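Local coordinates for putative cyclohexadienyl dehydrogenase and ADH prephenate dehydrogenase (Rhizobium meliloti, PDB 4WJI), which acts as a cyclohexadienyl dehydrogenase of tyrosine biosynthesis, binding NADP and tyrosine, and probably oxidises and decarboxylates prephenate to 3-(4-hydroxyphenyl)pyruvate, at the interface of chains A and B. Coordinates in Å, arbitrary orientation; residue numbers count along the deposited sequence, not the author numbering. Chains: chain A/B, Putative cyclohexadienyl dehydrogenase and ADH prephenate dehydrogenase.

Contact 1: the interface of chains A and B. Residues chain A 193-194, 250, 253-254; chain B 253, 257, 260.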
ATOM      1  N   ILE A 193       8.113   4.749   7.200  1.00  8.07           N
ATOM      2  CA  ILE A 193       8.010   5.953   8.016  1.00  8.93           C
ATOM      3  C   ILE A 193       6.798   6.815   7.612  1.00  9.44           C
ATOM      4  O   ILE A 193       6.055   7.249   8.488  1.00  9.52           O
ATOM      5  CB  ILE A 193       9.299   6.768   7.927  1.00 11.20           C
ATOM      6  CG1 ILE A 193      10.403   6.023   8.690  1.00 13.24           C
ATOM      7  CG2 ILE A 193       9.122   8.201   8.431  1.00 12.22           C
ATOM      8  CD1 ILE A 193      11.820   6.480   8.330  1.00 13.38           C
ATOM      9  N   ILE A 194       6.613   6.968   6.294  1.00  8.42           N
ATOM     10  CA  ILE A 194       5.510   7.742   5.785  1.00  9.31           C
ATOM     11  C   ILE A 194       4.169   7.065   6.089  1.00  9.87           C
ATOM     12  O   ILE A 194       3.197   7.746   6.415  1.00 10.57           O
ATOM     13  CB  ILE A 194       5.708   8.013   4.260  1.00 11.91           C
ATOM     14  CG1 ILE A 194       6.948   8.878   3.982  1.00 12.84           C
ATOM     15  CG2 ILE A 194       4.541   8.709   3.673  1.00 16.40           C
ATOM     16  CD1 ILE A 194       7.055  10.170   4.727  1.00 19.02           C
ATOM     17  N   LEU A 250      14.089  11.685   3.804  1.00 10.48           N
ATOM     18  CA  LEU A 250      13.001  12.496   4.353  1.00 11.43           C
ATOM     19  C   LEU A 250      13.100  13.941   3.860  1.00 12.03           C
ATOM     20  O   LEU A 250      12.060  14.544   3.535  1.00 13.37           O
ATOM     21  CB  LEU A 250      12.943  12.486   5.874  1.00 13.97           C
ATOM     22  CG  LEU A 250      12.303  11.295   6.529  1.00 17.31           C
ATOM     23  CD1 LEU A 250      12.625  11.275   8.005  1.00 20.56           C
ATOM     24  CD2 LEU A 250      10.793  11.332   6.364  1.00 20.22           C
ATOM     25  N   PHE A 253      11.910  14.081   0.230  1.00 10.84           N
ATOM     26  CA  PHE A 253      10.462  13.872   0.246  1.00  9.62           C
ATOM     27  C   PHE A 253       9.724  15.146   0.653  1.00 11.49           C
ATOM     28  O   PHE A 253       8.735  15.518   0.022  1.00 10.91           O
ATOM     29  CB  PHE A 253      10.115  12.719   1.215  1.00  9.42           C
ATOM     30  CG  PHE A 253       8.636  12.545   1.445  1.00  9.55           C
ATOM     31  CD1 PHE A 253       7.988  13.272   2.435  1.00  9.94           C
ATOM     32  CD2 PHE A 253       7.877  11.671   0.664  1.00 12.61           C
ATOM     33  CE1 PHE A 253       6.625  13.183   2.623  1.00 12.03           C
ATOM     34  CE2 PHE A 253       6.509  11.556   0.875  1.00 12.45           C
ATOM     35  CZ  PHE A 253       5.886  12.306   1.853  1.00 11.85           C
ATOM     36  N   SER A 254      10.150  15.769   1.748  1.00 10.10           N
ATOM     37  CA  SER A 254       9.504  16.953   2.234  1.00 11.84           C
ATOM     38  C   SER A 254       9.647  18.174   1.342  1.00 13.51           C
ATOM     39  O   SER A 254       8.664  18.938   1.212  1.00 15.83           O
ATOM     40  CB  SER A 254       9.930  17.265   3.653  1.00 15.66           C
ATOM     41  OG  SER A 254       9.475  16.245   4.531  1.00 19.41           O
TER
ATOM     42  N   PHE B 253      -0.531  16.428   8.368  1.00 10.84           N
ATOM     43  CA  PHE B 253       0.461  15.414   8.008  1.00  9.62           C
ATOM     44  C   PHE B 253       1.882  15.968   8.115  1.00 11.49           C
ATOM     45  O   PHE B 253       2.764  15.309   8.666  1.00 10.91           O
ATOM     46  CB  PHE B 253       0.191  14.911   6.572  1.00  9.42           C
ATOM     47  CG  PHE B 253       1.265  14.000   6.036  1.00  9.55           C
ATOM     48  CD1 PHE B 253       2.382  14.528   5.400  1.00  9.94           C
ATOM     49  CD2 PHE B 253       1.181  12.614   6.180  1.00 12.61           C
ATOM     50  CE1 PHE B 253       3.412  13.723   4.960  1.00 12.03           C
ATOM     51  CE2 PHE B 253       2.203  11.800   5.707  1.00 12.45           C
ATOM     52  CZ  PHE B 253       3.311  12.352   5.096  1.00 11.85           C
ATOM     53  N   LEU B 257       4.980  14.900  10.455  1.00 11.39           N
ATOM     54  CA  LEU B 257       6.222  14.402   9.900  1.00 12.86           C
ATOM     55  C   LEU B 257       7.426  15.172  10.428  1.00 13.22           C
ATOM     56  O   LEU B 257       8.467  14.589  10.662  1.00 13.79           O
ATOM     57  CB  LEU B 257       6.184  14.433   8.368  1.00 13.23           C
ATOM     58  CG  LEU B 257       7.308  13.677   7.677  1.00 14.61           C
ATOM     59  CD1 LEU B 257       7.294  12.185   8.034  1.00 18.49           C
ATOM     60  CD2 LEU B 257       7.262  13.834   6.160  1.00 17.08           C
ATOM     61  N   LEU B 260       8.198  13.567  13.730  1.00 14.36           N
ATOM     62  CA  LEU B 260       8.838  12.264  13.530  1.00 11.99           C
ATOM     63  C   LEU B 260      10.294  12.413  13.046  1.00 12.72           C
ATOM     64  O   LEU B 260      11.182  11.724  13.528  1.00 14.10           O
ATOM     65  CB  LEU B 260       8.004  11.439  12.541  1.00 15.21           C
ATOM     66  CG  LEU B 260       8.276   9.961  12.359  1.00 17.97           C
ATOM     67  CD1 LEU B 260       8.398   9.246  13.675  1.00 28.45           C
ATOM     68  CD2 LEU B 260       7.122   9.377  11.535  1.00 16.94           C
TER

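Contact 2: the interface of chains A and B. Residues chain A 194, 197-198, 201, 224; chain B 190, 194, 253.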
ATOM      1  N   ILE A 194       6.613   6.968   6.294  1.00  8.42           N
ATOM      2  CA  ILE A 194       5.510   7.742   5.785  1.00  9.31           C
ATOM      3  C   ILE A 194       4.169   7.065   6.089  1.00  9.87           C
ATOM      4  O   ILE A 194       3.197   7.746   6.415  1.00 10.57           O
ATOM      5  CB  ILE A 194       5.708   8.013   4.260  1.00 11.91           C
ATOM      6  CG1 ILE A 194       6.948   8.878   3.982  1.00 12.84           C
ATOM      7  CG2 ILE A 194       4.541   8.709   3.673  1.00 16.40           C
ATOM      8  CD1 ILE A 194       7.055  10.170   4.727  1.00 19.02           C
ATOM      9  N   ASN A 197       3.372   7.663   9.614  1.00  9.66           N
ATOM     10  CA  ASN A 197       3.008   9.052   9.820  1.00 10.65           C
ATOM     11  C   ASN A 197       1.574   9.314   9.398  1.00 13.29           C
ATOM     12  O   ASN A 197       0.819   9.967  10.141  1.00 15.88           O
ATOM     13  CB  ASN A 197       3.942  10.013   9.109  1.00 10.88           C
ATOM     14  CG  ASN A 197       3.764  11.423   9.632  1.00 12.06           C
ATOM     15  OD1 ASN A 197       4.066  11.692  10.813  1.00 15.24           O
ATOM     16  ND2 ASN A 197       3.267  12.314   8.809  1.00 12.17           N
ATOM     17  N   ILE A 198       1.156   8.802   8.244  1.00 11.58           N
ATOM     18  CA  ILE A 198      -0.214   9.072   7.821  1.00 13.48           C
ATOM     19  C   ILE A 198      -1.239   8.385   8.722  1.00 11.15           C
ATOM     20  O   ILE A 198      -2.282   8.960   8.992  1.00 12.65           O
ATOM     21  CB  ILE A 198      -0.417   8.850   6.348  1.00 16.96           C
ATOM     22  CG1 ILE A 198      -1.739   9.504   5.904  1.00 18.61           C
ATOM     23  CG2 ILE A 198      -0.395   7.420   6.015  1.00 14.98           C
ATOM     24  CD1 ILE A 198      -1.904   9.550   4.409  1.00 23.85           C
ATOM     25  N   THR A 201      -1.568  10.520  11.763  1.00 13.41           N
ATOM     26  CA  THR A 201      -2.319  11.718  11.445  1.00 14.05           C
ATOM     27  C   THR A 201      -3.838  11.476  11.564  1.00 15.60           C
ATOM     28  O   THR A 201      -4.582  12.301  12.152  1.00 17.79           O
ATOM     29  CB  THR A 201      -1.919  12.293  10.060  1.00 15.77           C
ATOM     30  OG1 THR A 201      -0.523  12.570  10.057  1.00 19.40           O
ATOM     31  CG2 THR A 201      -2.667  13.607   9.731  1.00 16.65           C
ATOM     32  N   PHE A 224      -1.744   1.712   3.530  1.00 11.51           N
ATOM     33  CA  PHE A 224      -0.755   2.264   4.442  1.00 10.90           C
ATOM     34  C   PHE A 224      -0.860   1.603   5.833  1.00  9.23           C
ATOM     35  O   PHE A 224       0.153   1.414   6.560  1.00  9.79           O
ATOM     36  CB  PHE A 224      -0.980   3.764   4.624  1.00 13.03           C
ATOM     37  CG  PHE A 224      -0.622   4.595   3.436  1.00 16.74           C
ATOM     38  CD1 PHE A 224      -1.490   4.705   2.360  1.00 17.81           C
ATOM     39  CD2 PHE A 224       0.548   5.324   3.430  1.00 18.32           C
ATOM     40  CE1 PHE A 224      -1.148   5.472   1.254  1.00 20.69           C
ATOM     41  CE2 PHE A 224       0.883   6.138   2.344  1.00 21.46           C
ATOM     42  CZ  PHE A 224       0.031   6.218   1.254  1.00 22.31           C
TER
ATOM     43  N   LEU B 190      -5.461  12.278   0.696  1.00  8.49           N
ATOM     44  CA  LEU B 190      -4.106  12.384   1.241  1.00  9.26           C
ATOM     45  C   LEU B 190      -3.294  11.126   0.971  1.00  9.84           C
ATOM     46  O   LEU B 190      -2.158  11.218   0.481  1.00 11.37           O
ATOM     47  CB  LEU B 190      -4.113  12.775   2.723  1.00 12.13           C
ATOM     48  CG  LEU B 190      -2.722  12.993   3.340  1.00 13.94           C
ATOM     49  CD1 LEU B 190      -2.049  14.188   2.689  1.00 20.64           C
ATOM     50  CD2 LEU B 190      -2.775  13.182   4.840  1.00 19.99           C
ATOM     51  N   ILE B 194       0.249  11.429  -1.109  1.00  8.42           N
ATOM     52  CA  ILE B 194       1.486  11.014  -0.499  1.00  9.31           C
ATOM     53  C   ILE B 194       2.159   9.899  -1.308  1.00  9.87           C
ATOM     54  O   ILE B 194       3.382   9.892  -1.444  1.00 10.57           O
ATOM     55  CB  ILE B 194       1.236  10.603   0.987  1.00 11.91           C
ATOM     56  CG1 ILE B 194       0.761  11.789   1.843  1.00 12.84           C
ATOM     57  CG2 ILE B 194       2.462  10.064   1.618  1.00 16.40           C
ATOM     58  CD1 ILE B 194       1.598  13.028   1.811  1.00 19.02           C
ATOM     59  N   PHE B 253      -0.531  16.428   8.368  1.00 10.84           N
ATOM     60  CA  PHE B 253       0.461  15.414   8.008  1.00  9.62           C
ATOM     61  C   PHE B 253       1.882  15.968   8.115  1.00 11.49           C
ATOM     62  O   PHE B 253       2.764  15.309   8.666  1.00 10.91           O
ATOM     63  CB  PHE B 253       0.191  14.911   6.572  1.00  9.42           C
ATOM     64  CG  PHE B 253       1.265  14.000   6.036  1.00  9.55           C
ATOM     65  CD1 PHE B 253       2.382  14.528   5.400  1.00  9.94           C
ATOM     66  CD2 PHE B 253       1.181  12.614   6.180  1.00 12.61           C
ATOM     67  CE1 PHE B 253       3.412  13.723   4.960  1.00 12.03           C
ATOM     68  CE2 PHE B 253       2.203  11.800   5.707  1.00 12.45           C
ATOM     69  CZ  PHE B 253       3.311  12.352   5.096  1.00 11.85           C
TER

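Contact 3: the interface of chains A and B. Residues chain A 186, 249, 252; chain B 201, 205, 208.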
ATOM      1  N   ILE A 186      15.281   4.600   0.566  1.00  9.52           N
ATOM      2  CA  ILE A 186      14.185   5.041  -0.317  1.00 11.28           C
ATOM      3  C   ILE A 186      13.190   3.943  -0.620  1.00 10.64           C
ATOM      4  O   ILE A 186      12.005   4.252  -0.678  1.00 12.17           O
ATOM      5  CB  ILE A 186      14.699   5.767  -1.594  1.00 13.32           C
ATOM      6  CG1 ILE A 186      13.543   6.312  -2.433  1.00 19.37           C
ATOM      7  CG2 ILE A 186      15.598   4.886  -2.437  1.00 16.30           C
ATOM      8  CD1 ILE A 186      12.674   7.337  -1.690  1.00 21.05           C
HETATM    9  N   MSE A 249      16.639  11.073   2.760  1.00 10.92           N
HETATM   10  CA  MSE A 249      15.452  10.785   1.955  1.00 11.72           C
HETATM   11  C   MSE A 249      14.237  11.543   2.471  1.00 10.98           C
HETATM   12  O   MSE A 249      13.416  12.012   1.637  1.00 12.21           O
HETATM   13  CB  MSE A 249      15.200   9.274   1.924  1.00 11.98           C
HETATM   14  CG  MSE A 249      16.341   8.510   1.232  1.00 15.11           C
HETATM   15 SE   MSE A 249      16.659   9.144  -0.610  1.00 19.49          SE
HETATM   16  CE  MSE A 249      18.096   7.830  -0.938  1.00 25.51           C
ATOM     17  N   ARG A 252      14.442  15.094   1.031  1.00 11.57           N
ATOM     18  CA  ARG A 252      14.040  15.088  -0.402  1.00 13.24           C
ATOM     19  C   ARG A 252      12.504  15.002  -0.532  1.00 13.03           C
ATOM     20  O   ARG A 252      11.879  15.772  -1.294  1.00 13.50           O
ATOM     21  CB  ARG A 252      14.711  13.954  -1.199  1.00 15.64           C
ATOM     22  CG  ARG A 252      16.237  14.129  -1.340  1.00 19.03           C
ATOM     23  CD  ARG A 252      16.925  12.996  -2.066  1.00 27.54           C
TER
ATOM     24  N   THR B 201       9.680  11.228  -5.634  1.00 13.41           N
ATOM     25  CA  THR B 201      10.938  11.389  -4.932  1.00 14.05           C
ATOM     26  C   THR B 201      11.982  10.359  -5.410  1.00 15.60           C
ATOM     27  O   THR B 201      13.163  10.705  -5.668  1.00 17.79           O
ATOM     28  CB  THR B 201      10.742  11.362  -3.393  1.00 15.77           C
ATOM     29  OG1 THR B 201       9.834  12.393  -3.022  1.00 19.40           O
ATOM     30  CG2 THR B 201      12.067  11.595  -2.628  1.00 16.65           C
ATOM     31  N   LEU B 205      16.121  10.506  -8.001  1.00 28.29           N
ATOM     32  CA  LEU B 205      17.446  10.240  -7.444  1.00 27.72           C
ATOM     33  C   LEU B 205      18.398   9.845  -8.542  1.00 36.92           C
ATOM     34  O   LEU B 205      17.980   9.259  -9.557  1.00 39.54           O
ATOM     35  CB  LEU B 205      17.377   9.093  -6.435  1.00 26.84           C
ATOM     36  CG  LEU B 205      16.471   9.326  -5.223  1.00 22.21           C
ATOM     37  CD1 LEU B 205      16.295   8.050  -4.431  1.00 25.57           C
ATOM     38  CD2 LEU B 205      17.016  10.416  -4.323  1.00 31.62           C
ATOM     39  N   VAL B 208      20.722   6.297  -6.602  1.00 23.03           N
ATOM     40  CA  VAL B 208      19.988   5.049  -6.602  1.00 19.61           C
ATOM     41  C   VAL B 208      19.342   5.008  -7.972  1.00 21.10           C
ATOM     42  O   VAL B 208      18.635   5.959  -8.343  1.00 27.19           O
ATOM     43  CB  VAL B 208      18.936   5.045  -5.467  1.00 21.02           C
ATOM     44  CG1 VAL B 208      18.058   3.809  -5.528  1.00 21.38           C
ATOM     45  CG2 VAL B 208      19.644   5.189  -4.115  1.00 23.70           C
TER

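Contact 1: the interface of chains A and B
The contacting residues of both chains, among them B:Leu257 and A:Phe253, have helical backbone angles (phi near -60°), and helix 243-265 of chain B packs here against helices 177-203 and 243-265 of chain A. B:Leu257 is the central knob, with 66 Å² of its surface hidden by the partner. Its CG stands anti to the backbone N (chi1 -168°), and both methyls touch CD1 of A:Ile194, B:Leu257 CD1 and CD2 each lying 3.9 Å from it. B:Leu257 CD1 also meets CD2 of A:Leu250 at 4.0 Å. B:Leu257 CD2 also touches A:Phe253 CE1 at 3.7 Å and lies equally near the hydroxyl OG of A:Ser254. That hydroxyl sits in plane at the edge of the A:Phe253 ring, while A:Ile194 CD1 covers one face of the same ring, 3.7 Å above its plane and toward the rim; these neighbours within chain A probably limit the ring's movement. The side chains of A:Phe253 and B:Phe253 arrive from opposite directions, their CE1 atoms 4.0 Å apart. One turn beyond the knob, B:Leu260 CD2 rests 3.9 Å from CG2 of A:Ile193, the two side chains crossing obliquely. By setting B:Leu257 between two helices of its partner, this largely apolar patch ties together the family's dimerization domains and forms part of the two-fold dimer core.

Contact 2: the interface of chains A and B
A hydrogen bond crosses the patch from the carboxamide of A:Asn197 to the backbone of B:Phe253: A:Asn197 ND2 donates to the carbonyl O of B:Phe253 at 3.0 Å, with 150° at the hydrogen. The acceptor lies almost in the amide plane, whereas the donor is tilted from the carbonyl plane. Within chain A, the hydroxyl OG1 of A:Thr201 donates to the backbone O of A:Asn197 at 2.9 Å, from above that carbonyl's plane; this bond should restrain the threonine's rotation as its CG2 packs 4.0 Å from B:Phe253 CA.

Aromatic packing involves the same amide. A:Asn197 ND2 lies 3.3 Å above one face of the B:Phe253 ring, toward the rim, with amide and ring planes 80° apart. The opposite face is covered by CD1 of B:Ile194, so the ring is sandwiched between the partner's amide and an isoleucine of its own chain.

Aliphatic contacts surround this. A:Ile198 holds CG1 anti to its backbone N (chi1 -165°), and with chi2 also extended the chain reaches past B:Leu190 in the opposite direction, A:Ile198 CD1 coming within 3.7 Å of B:Leu190 CG. CB of A:Ile198 lies 4.0 Å from B:Phe253 CE2. The equivalent isoleucines of the two helices 177-203 meet through their branch methyls, A:Ile194 CG2 and B:Ile194 CG2, which are modelled at a doubtfully tight 3.2 Å.

Contact 3: the interface of chains A and B
In B:Leu205 a chi1 of -61° sets CG opposite the carbonyl carbon and, with chi2 at 170°, spreads the two methyls between A:Ile186, A:Met249 and A:Arg252; the selenomethionine A:Met249 bends at chi2 (-57°) to bring selenium and CE alongside them. The leucine follows helix 177-203 of chain B in a segment of extended backbone, and 61 Å² of its surface is hidden by chain A. B:Leu205 CD1 is flanked by both branches of A:Ile186, with CG1 and CG2 each 3.8 Å away, as the two side chains slide past each other in opposite directions. B:Leu205 CD1 also meets A:Met249 CE at 3.9 Å. B:Leu205 CD2 is turned toward CD of A:Arg252, 3.4 Å away, and both methyls touch SE of A:Met249. The arginine is modelled only as far as CD, so its aliphatic stem provides the visible contact and the position of its end is less certain. Replacing B:Leu205 by an alanine would probably open a gap among A:Ile186, A:Met249 and the arginine stem, taking away methyl contacts from SE and CE of A:Met249. At the flanks, B:Thr201 sets its methyl CG2 3.8 Å from A:Arg252 CB, and B:Val208 CG1 makes a looser contact with A:Ile186 CG2. The patch pins the segment following one subunit's long helix onto two helices of its partner, extending the dimer contact beyond the helical core.

Contact 1 and contact 2 adjoin, their C-alpha centres about 8 Å apart, and share A:Ile194 and B:Phe253. Contact 3 lies farther along the interface, its C-alpha centre about 12 Å from that of contact 1 and 17 Å from that of contact 2. Helices 177-203 and 243-265 contribute to all three, and contact 3 adds residues beyond the end of the first helix. Because the interface is two-fold symmetric, each patch has a twin with chains exchanged; Thr201 accordingly serves contact 2 from chain A and contact 3 from chain B. This repeated use of one helix pair is consistent with the dimerization role of the family's C-terminal domain.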